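Local atomic coordinates of GCN5-related N-acetyltransferase (PDB entry 4MY0), a protein that binds acetyl-coenzyme A and probably transfers its acetyl group to an amine, possibly that of an aminoglycoside, as GCN5-related N-acetyltransferases do. Residues 158-163 against 206-210. Sequence-based numbering, arbitrary orientation.
Sequences VAVRRA and AYLAE
Ala163 and Leu208 meet on one face of the antiparallel pairing between 161-162 and 205-209, their CB atoms 4.1 Å apart, with Ala206 CB also against Ala163 CB. On the other face Val160 crosses Tyr207 at about a right angle, its CG1, anti to the backbone N (chi1 174°), reaching Tyr207 CB at 3.8 Å. With CG beside the backbone N (chi1 -63°), the Tyr207 ring is carried obliquely past Arg162, CD1 being 3.6 Å from Arg162 CA. An alanine in place of Tyr207 would probably uncover Arg162 CA and CB and leave Arg27 of the second subunit without its hydroxyl partner.

The backbone exemplifies antiparallel register: Arg161-Leu208 is a hydrogen-bonded pair, Arg162-Tyr207 the adjoining non-hydrogen-bonded one, its side chains diverging. Arg161 N donates to Leu208 O (2.9 Å), and Leu208 N returns a bond to Arg161 O (2.8 Å); Ala163 N bonds Ala206 O from above the carbonyl plane. At the polar edge the Arg161 guanidinium lays one face over Leu208 CD2 (3.6 Å from NH1) and forms a salt bridge with Asp167. Towards Ala159 and Glu210, a water accepts from Glu210 N and donates to Ala159 O.

Strand 161-162 thus borders 205-209, whose other neighbour is 212-219; helix 168-182 packs on Ala163 and Leu208, helix 233-244 on Val158 and Ala209.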
loop_
_atom_site.group_PDB
_atom_site.type_symbol
_atom_site.label_atom_id
_atom_site.label_comp_id
_atom_site.label_asym_id
_atom_site.label_seq_id
_atom_site.Cartn_x
_atom_site.Cartn_y
_atom_site.Cartn_z
ATOM N N VAL C 158 -30.898 -14.206 -26.104
ATOM C CA VAL C 158 -30.407 -13.272 -27.115
ATOM C C VAL C 158 -29.199 -13.839 -27.854
ATOM O O VAL C 158 -28.199 -14.218 -27.233
ATOM C CB VAL C 158 -30.017 -11.920 -26.491
ATOM C CG1 VAL C 158 -29.559 -10.938 -27.573
ATOM C CG2 VAL C 158 -31.180 -11.347 -25.701
ATOM N N ALA C 159 -29.290 -13.885 -29.182
ATOM C CA ALA C 159 -28.158 -14.269 -30.023
ATOM C C ALA C 159 -27.038 -13.228 -29.920
ATOM O O ALA C 159 -27.243 -12.052 -30.215
ATOM C CB ALA C 159 -28.605 -14.451 -31.486
ATOM N N VAL C 160 -25.867 -13.672 -29.473
ATOM C CA VAL C 160 -24.687 -12.827 -29.350
ATOM C C VAL C 160 -23.543 -13.537 -30.053
ATOM O O VAL C 160 -23.274 -14.694 -29.761
ATOM C CB VAL C 160 -24.284 -12.645 -27.880
ATOM C CG1 VAL C 160 -22.975 -11.884 -27.786
ATOM C CG2 VAL C 160 -25.366 -11.918 -27.120
ATOM N N ARG C 161 -22.872 -12.871 -30.987
ATOM C CA ARG C 161 -21.782 -13.539 -31.691
ATOM C C ARG C 161 -20.496 -12.730 -31.617
ATOM O O ARG C 161 -20.520 -11.521 -31.378
ATOM C CB ARG C 161 -22.155 -13.812 -33.153
ATOM C CG ARG C 161 -21.987 -12.615 -34.041
ATOM C CD ARG C 161 -22.006 -13.009 -35.526
ATOM N NE ARG C 161 -21.485 -11.939 -36.375
ATOM C CZ ARG C 161 -22.233 -10.980 -36.906
ATOM N NH1 ARG C 161 -21.682 -10.047 -37.674
ATOM N NH2 ARG C 161 -23.539 -10.957 -36.675
ATOM N N ARG C 162 -19.371 -13.408 -31.808
ATOM C CA ARG C 162 -18.085 -12.736 -31.826
ATOM C C ARG C 162 -18.025 -11.791 -33.016
ATOM O O ARG C 162 -18.475 -12.131 -34.107
ATOM C CB ARG C 162 -16.949 -13.760 -31.904
ATOM C CG ARG C 162 -15.571 -13.134 -32.082
ATOM C CD ARG C 162 -14.463 -14.080 -31.625
ATOM N NE ARG C 162 -14.444 -15.326 -32.384
ATOM C CZ ARG C 162 -14.013 -15.422 -33.638
ATOM N NH1 ARG C 162 -13.588 -14.339 -34.286
ATOM N NH2 ARG C 162 -14.025 -16.596 -34.254
ATOM N N ALA C 163 -17.484 -10.595 -32.807
ATOM C CA ALA C 163 -17.395 -9.632 -33.896
ATOM C C ALA C 163 -15.945 -9.420 -34.316
ATOM O O ALA C 163 -15.009 -9.786 -33.588
ATOM C CB ALA C 163 -18.027 -8.310 -33.497
ATOM N N ALA C 206 -14.740 -8.192 -28.987
ATOM C CA ALA C 206 -15.969 -7.535 -29.442
ATOM C C ALA C 206 -17.075 -8.553 -29.688
ATOM O O ALA C 206 -16.834 -9.581 -30.301
ATOM C CB ALA C 206 -15.704 -6.734 -30.726
ATOM N N TYR C 207 -18.284 -8.261 -29.217
ATOM C CA TYR C 207 -19.442 -9.136 -29.439
ATOM C C TYR C 207 -20.616 -8.326 -29.933
ATOM O O TYR C 207 -20.788 -7.173 -29.533
ATOM C CB TYR C 207 -19.802 -9.912 -28.159
ATOM C CG TYR C 207 -18.661 -10.819 -27.785
ATOM C CD1 TYR C 207 -18.537 -12.067 -28.366
ATOM C CD2 TYR C 207 -17.648 -10.383 -26.932
ATOM C CE1 TYR C 207 -17.461 -12.879 -28.081
ATOM C CE2 TYR C 207 -16.566 -11.199 -26.635
ATOM C CZ TYR C 207 -16.484 -12.447 -27.218
ATOM O OH TYR C 207 -15.426 -13.283 -26.947
ATOM N N LEU C 208 -21.414 -8.934 -30.809
ATOM C CA LEU C 208 -22.485 -8.232 -31.493
ATOM C C LEU C 208 -23.804 -8.982 -31.362
ATOM O O LEU C 208 -23.873 -10.190 -31.612
ATOM C CB LEU C 208 -22.131 -8.076 -32.974
ATOM C CG LEU C 208 -23.207 -7.488 -33.882
ATOM C CD1 LEU C 208 -23.468 -6.044 -33.498
ATOM C CD2 LEU C 208 -22.792 -7.595 -35.339
ATOM N N ALA C 209 -24.851 -8.264 -30.959
ATOM C CA ALA C 209 -26.211 -8.801 -31.003
ATOM C C ALA C 209 -26.977 -8.053 -32.095
ATOM O O ALA C 209 -26.427 -7.151 -32.724
ATOM C CB ALA C 209 -26.891 -8.632 -29.667
ATOM N N GLU C 210 -28.246 -8.401 -32.297
ATOM C CA GLU C 210 -29.088 -7.733 -33.297
ATOM C C GLU C 210 -29.216 -6.224 -33.046
ATOM O O GLU C 210 -29.240 -5.427 -33.992
ATOM C CB GLU C 210 -30.477 -8.381 -33.329
ATOM C CG GLU C 210 -31.436 -7.796 -34.353
ATOM C CD GLU C 210 -32.609 -8.729 -34.645
ATOM O OE1 GLU C 210 -33.007 -9.492 -33.734
ATOM O OE2 GLU C 210 -33.121 -8.712 -35.790
HETATM O O HOH W 1 -29.001 -10.754 -31.388
HETATM O O HOH W 2 -13.631 -9.818 -31.196
#